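Local coordinates for inositol-3-phosphate synthase (Caenorhabditis elegans, PDB 1VKO), which belongs to the myo-inositol-1-phosphate synthase family, whose Rossmann-type domain holds NAD, and assembles as a tetramer, at residues A[120-125]-A[451-456]; A[146-151]-A[458-463]. All blocks are in the same frame, centred on the assembly; numbering follows the deposited sequence.

Contact 1: residues A[120-125]-A[451-456]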
loop_
_atom_site.group_PDB
_atom_site.type_symbol
_atom_site.label_atom_id
_atom_site.label_comp_id
_atom_site.label_asym_id
_atom_site.label_seq_id
_atom_site.Cartn_x
_atom_site.Cartn_y
_atom_site.Cartn_z
ATOM N N VAL A 120 9.300 -8.757 -25.035
ATOM C CA VAL A 120 8.522 -8.062 -26.072
ATOM C C VAL A 120 8.551 -8.849 -27.392
ATOM O O VAL A 120 7.494 -9.086 -28.005
ATOM C CB VAL A 120 8.970 -6.607 -26.323
ATOM C CG1 VAL A 120 8.184 -5.970 -27.466
ATOM C CG2 VAL A 120 8.768 -5.751 -25.086
ATOM N N THR A 121 9.729 -9.297 -27.819
ATOM C CA THR A 121 9.844 -9.891 -29.153
ATOM C C THR A 121 9.112 -11.216 -29.242
ATOM O O THR A 121 8.576 -11.518 -30.279
ATOM C CB THR A 121 11.303 -10.045 -29.595
ATOM O OG1 THR A 121 12.038 -10.863 -28.666
ATOM C CG2 THR A 121 12.024 -8.689 -29.573
ATOM N N GLN A 122 9.065 -11.980 -28.148
ATOM C CA GLN A 122 8.511 -13.315 -28.183
ATOM C C GLN A 122 7.030 -13.315 -27.886
ATOM O O GLN A 122 6.363 -14.260 -28.267
ATOM C CB GLN A 122 9.211 -14.294 -27.220
ATOM C CG GLN A 122 10.682 -14.568 -27.489
ATOM C CD GLN A 122 10.999 -14.868 -28.971
ATOM O OE1 GLN A 122 11.724 -14.109 -29.622
ATOM N NE2 GLN A 122 10.463 -15.968 -29.486
ATOM N N THR A 123 6.512 -12.270 -27.217
ATOM C CA THR A 123 5.106 -12.261 -26.767
ATOM C C THR A 123 4.262 -10.988 -26.965
ATOM O O THR A 123 3.038 -11.049 -26.807
ATOM C CB THR A 123 4.936 -12.825 -25.285
ATOM O OG1 THR A 123 5.213 -11.811 -24.322
ATOM C CG2 THR A 123 5.976 -13.867 -24.963
ATOM N N ALA A 124 4.859 -9.848 -27.311
ATOM C CA ALA A 124 4.019 -8.703 -27.707
ATOM C C ALA A 124 3.237 -9.011 -28.986
ATOM O O ALA A 124 3.714 -9.752 -29.864
ATOM C CB ALA A 124 4.850 -7.425 -27.878
ATOM N N THR A 125 2.010 -8.505 -29.071
ATOM C CA THR A 125 1.321 -8.512 -30.360
ATOM C C THR A 125 1.154 -7.074 -30.844
ATOM O O THR A 125 1.279 -6.109 -30.069
ATOM C CB THR A 125 -0.027 -9.206 -30.317
ATOM O OG1 THR A 125 -0.834 -8.567 -29.333
ATOM C CG2 THR A 125 0.091 -10.709 -29.885
ATOM N N LEU A 451 17.237 -7.649 -26.240
ATOM C CA LEU A 451 18.318 -6.767 -26.720
ATOM C C LEU A 451 19.145 -7.510 -27.792
ATOM O O LEU A 451 19.392 -7.003 -28.892
ATOM C CB LEU A 451 19.192 -6.274 -25.565
ATOM C CG LEU A 451 18.569 -5.304 -24.547
ATOM C CD1 LEU A 451 19.255 -5.483 -23.202
ATOM C CD2 LEU A 451 18.641 -3.846 -24.997
ATOM N N ALA A 452 19.550 -8.730 -27.481
ATOM C CA ALA A 452 20.309 -9.499 -28.440
ATOM C C ALA A 452 19.493 -9.565 -29.740
ATOM O O ALA A 452 20.036 -9.359 -30.838
ATOM C CB ALA A 452 20.609 -10.901 -27.889
ATOM N N ILE A 453 18.186 -9.800 -29.610
ATOM C CA ILE A 453 17.381 -10.228 -30.746
ATOM C C ILE A 453 17.117 -9.039 -31.668
ATOM O O ILE A 453 17.222 -9.135 -32.891
ATOM C CB ILE A 453 16.115 -10.979 -30.256
ATOM C CG1 ILE A 453 16.507 -12.407 -29.830
ATOM C CG2 ILE A 453 15.005 -11.013 -31.318
ATOM C CD1 ILE A 453 15.411 -13.189 -29.157
ATOM N N LEU A 454 16.824 -7.896 -31.088
ATOM C CA LEU A 454 16.633 -6.712 -31.895
ATOM C C LEU A 454 17.932 -6.249 -32.539
ATOM O O LEU A 454 17.900 -5.615 -33.602
ATOM C CB LEU A 454 16.024 -5.598 -31.040
ATOM C CG LEU A 454 14.623 -5.958 -30.591
ATOM C CD1 LEU A 454 14.214 -5.113 -29.437
ATOM C CD2 LEU A 454 13.582 -5.919 -31.748
ATOM N N THR A 455 19.074 -6.558 -31.908
ATOM C CA THR A 455 20.375 -6.207 -32.482
ATOM C C THR A 455 20.679 -6.995 -33.762
ATOM O O THR A 455 21.047 -6.404 -34.774
ATOM C CB THR A 455 21.505 -6.376 -31.470
ATOM O OG1 THR A 455 21.323 -5.447 -30.397
ATOM C CG2 THR A 455 22.838 -5.936 -32.093
ATOM N N GLU A 456 20.518 -8.318 -33.703
ATOM C CA GLU A 456 20.726 -9.172 -34.870
ATOM C C GLU A 456 19.790 -8.769 -36.000
ATOM O O GLU A 456 20.169 -8.817 -37.172
ATOM C CB GLU A 456 20.508 -10.641 -34.521
ATOM C CG GLU A 456 21.045 -11.624 -35.551
ATOM C CD GLU A 456 20.183 -11.726 -36.792
ATOM O OE1 GLU A 456 18.942 -11.773 -36.643
ATOM O OE2 GLU A 456 20.741 -11.773 -37.924
#

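Contact 2: residues A[146-151]-A[458-463]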
loop_
_atom_site.group_PDB
_atom_site.type_symbol
_atom_site.label_atom_id
_atom_site.label_comp_id
_atom_site.label_asym_id
_atom_site.label_seq_id
_atom_site.Cartn_x
_atom_site.Cartn_y
_atom_site.Cartn_z
ATOM N N VAL A 146 8.591 -9.230 -39.147
ATOM C CA VAL A 146 9.828 -9.599 -39.842
ATOM C C VAL A 146 10.479 -10.763 -39.081
ATOM O O VAL A 146 10.396 -10.823 -37.863
ATOM C CB VAL A 146 10.821 -8.415 -40.122
ATOM C CG1 VAL A 146 10.208 -7.390 -41.056
ATOM C CG2 VAL A 146 11.269 -7.741 -38.876
ATOM N N PRO A 147 11.023 -11.738 -39.803
ATOM C CA PRO A 147 11.638 -12.903 -39.164
ATOM C C PRO A 147 12.740 -12.501 -38.190
ATOM O O PRO A 147 13.616 -11.697 -38.531
ATOM C CB PRO A 147 12.201 -13.709 -40.355
ATOM C CG PRO A 147 11.349 -13.290 -41.549
ATOM C CD PRO A 147 11.025 -11.836 -41.277
ATOM N N ILE A 148 12.673 -13.031 -36.967
ATOM C CA ILE A 148 13.675 -12.731 -35.931
ATOM C C ILE A 148 14.059 -14.011 -35.210
ATOM O O ILE A 148 13.364 -14.994 -35.321
ATOM C CB ILE A 148 13.164 -11.681 -34.914
ATOM C CG1 ILE A 148 11.853 -12.146 -34.259
ATOM C CG2 ILE A 148 13.035 -10.311 -35.570
ATOM C CD1 ILE A 148 11.346 -11.287 -33.126
ATOM N N LEU A 149 15.169 -14.002 -34.479
ATOM C CA LEU A 149 15.559 -15.173 -33.696
ATOM C C LEU A 149 14.539 -15.558 -32.618
ATOM O O LEU A 149 13.749 -14.730 -32.164
ATOM C CB LEU A 149 16.899 -14.917 -33.018
ATOM C CG LEU A 149 18.106 -14.612 -33.886
ATOM C CD1 LEU A 149 19.112 -13.863 -33.040
ATOM C CD2 LEU A 149 18.679 -15.928 -34.449
ATOM N N SER A 150 14.547 -16.834 -32.242
ATOM C CA SER A 150 13.962 -17.264 -30.985
ATOM C C SER A 150 15.114 -17.414 -30.043
ATOM O O SER A 150 16.211 -17.765 -30.484
ATOM C CB SER A 150 13.318 -18.639 -31.142
ATOM O OG SER A 150 13.309 -19.344 -29.902
ATOM N N PRO A 151 14.909 -17.210 -28.749
ATOM C CA PRO A 151 16.026 -17.353 -27.812
ATOM C C PRO A 151 16.563 -18.776 -27.819
ATOM O O PRO A 151 17.651 -19.007 -27.318
ATOM C CB PRO A 151 15.401 -17.013 -26.458
ATOM C CG PRO A 151 14.221 -16.116 -26.813
ATOM C CD PRO A 151 13.661 -16.814 -28.063
ATOM N N ALA A 458 18.518 -5.683 -36.434
ATOM C CA ALA A 458 19.022 -4.433 -36.997
ATOM C C ALA A 458 20.252 -4.685 -37.899
ATOM O O ALA A 458 20.498 -3.948 -38.881
ATOM C CB ALA A 458 19.327 -3.429 -35.893
ATOM N N SER A 459 21.015 -5.734 -37.574
ATOM C CA SER A 459 22.201 -6.068 -38.342
ATOM C C SER A 459 21.796 -6.523 -39.739
ATOM O O SER A 459 22.649 -6.604 -40.619
ATOM C CB SER A 459 23.063 -7.116 -37.629
ATOM O OG SER A 459 22.738 -8.436 -38.021
ATOM N N ARG A 460 20.494 -6.787 -39.928
ATOM C CA ARG A 460 19.904 -7.242 -41.205
ATOM C C ARG A 460 19.154 -6.169 -41.984
ATOM O O ARG A 460 18.629 -6.424 -43.064
ATOM C CB ARG A 460 18.968 -8.443 -40.994
ATOM C CG ARG A 460 19.716 -9.765 -40.916
ATOM C CD ARG A 460 18.813 -11.009 -40.846
ATOM N NE ARG A 460 18.190 -11.154 -39.530
ATOM C CZ ARG A 460 16.883 -11.133 -39.268
ATOM N NH1 ARG A 460 15.968 -10.993 -40.219
ATOM N NH2 ARG A 460 16.487 -11.275 -38.015
ATOM N N VAL A 461 19.087 -4.968 -41.447
ATOM C CA VAL A 461 18.344 -3.905 -42.115
ATOM C C VAL A 461 19.316 -2.902 -42.743
ATOM O O VAL A 461 20.320 -2.541 -42.131
ATOM C CB VAL A 461 17.369 -3.182 -41.133
ATOM C CG1 VAL A 461 16.602 -2.071 -41.839
ATOM C CG2 VAL A 461 16.404 -4.179 -40.484
ATOM N N SER A 462 19.003 -2.459 -43.958
ATOM C CA SER A 462 19.696 -1.317 -44.567
ATOM C C SER A 462 18.703 -0.427 -45.321
ATOM O O SER A 462 17.586 -0.828 -45.585
ATOM C CB SER A 462 20.804 -1.806 -45.497
ATOM O OG SER A 462 20.268 -2.623 -46.530
ATOM N N TYR A 463 19.112 0.789 -45.658
ATOM C CA TYR A 463 18.217 1.730 -46.341
ATOM C C TYR A 463 19.011 2.595 -47.335
ATOM O O TYR A 463 20.220 2.722 -47.223
ATOM C CB TYR A 463 17.480 2.609 -45.307
ATOM C CG TYR A 463 18.383 3.612 -44.633
ATOM C CD1 TYR A 463 19.342 3.203 -43.707
ATOM C CD2 TYR A 463 18.302 4.959 -44.945
ATOM C CE1 TYR A 463 20.188 4.105 -43.111
ATOM C CE2 TYR A 463 19.148 5.887 -44.341
ATOM C CZ TYR A 463 20.092 5.457 -43.424
ATOM O OH TYR A 463 20.954 6.368 -42.816
#

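Contact 1: residues A[120-125]-A[451-456]
Thr121 meets helix 440-458 with its two branches divided between neighbouring residues: the methyl CG2 goes to Leu454 and the hydroxyl branch lies against Ile453. Thr121 CG2 is 3.9 Å from both CG and CD2 of Leu454, so the methyl sits at the fork of the leucine rather than at one branch end. Thr121 OG1 lies between its backbone N and carbonyl carbon (chi1 58°); this places it 4.0 Å from Ile453 CG2, a van der Waals contact. The polar need of that hydroxyl is met by the carboxylate of Asp450, one turn back on the same helix, whose other oxygen takes the backbone N of Val120. Here the short helix 120-123 packs on the side of helix 440-458 that is turned from the parallel Rossmann-type sheet, since Leu451 and Thr455 touch strand 295-298 of that sheet instead. Ile453 reaches helix 120-123 with two ends, CG2 toward Thr121 and CD1 toward the bent side chain of Gln122, which crosses it at about a right angle. No hydrogen bond spans the segments, and the nearest CA atoms, those of Thr121 and Ile453, are 7.7 Å apart.

Contact 2: residues A[146-151]-A[458-463]
Arg460 delivers both terminal nitrogens of its guanidinium to a single acceptor, the backbone oxygen of Pro147. The two hydrogen bonds are nearly equal, Arg460 NH2 to Pro147 O at 2.9 Å and Arg460 NH1 to the same Pro147 O at 3.0 Å. Their N-H...O angles, 144° and 142°, show that each is bent, as expected when one oxygen lies between two donors. Pro147 O is close to the guanidinium plane and meets its edge, whereas both nitrogens stand somewhat out of the carbonyl plane, on the same face. The side chain runs extended through chi2 and then bends at chi3 (-74°), which turns the guanidinium edge to the carbonyl. Arg460 occupies the third position of a type I beta turn, Ala458 to Val461, that links helix 440-458 to strand 461-464 of the antiparallel sheet; the turn closes with Val461 N to Ala458 O at 3.1 Å. The loop between strands 136-141 and 154-159 is thereby tied to this junction. Further partners fix the guanidinium: NH1 also bonds Val71 O, and NH2 forms a salt bridge with Glu456. Beside the paired bonds, Arg460 NH2 lies 3.8 Å from Ile148 CA.

Contacts 1 and 2, with centres about 9 Å apart, touch directly and share one continuous piece of chain, helix 440-458 leading into strand 461-464. Loop 146-151 packs against both partners of contact 1: Thr121 CB is 3.7 Å from Ile148 CD1, and Ile453 CD1 is 3.8 Å from Leu149 O. Glu456, within segment 451-456, adds a polar connection between the two contacts near the helix end. Contact 1 sets helix 120-123 on helix 440-458, and contact 2 ties the loop before strand 154-159 to the turn after that helix. The residues around the pyrophosphate, Lys326 and Lys484 among them, lie in neither contact.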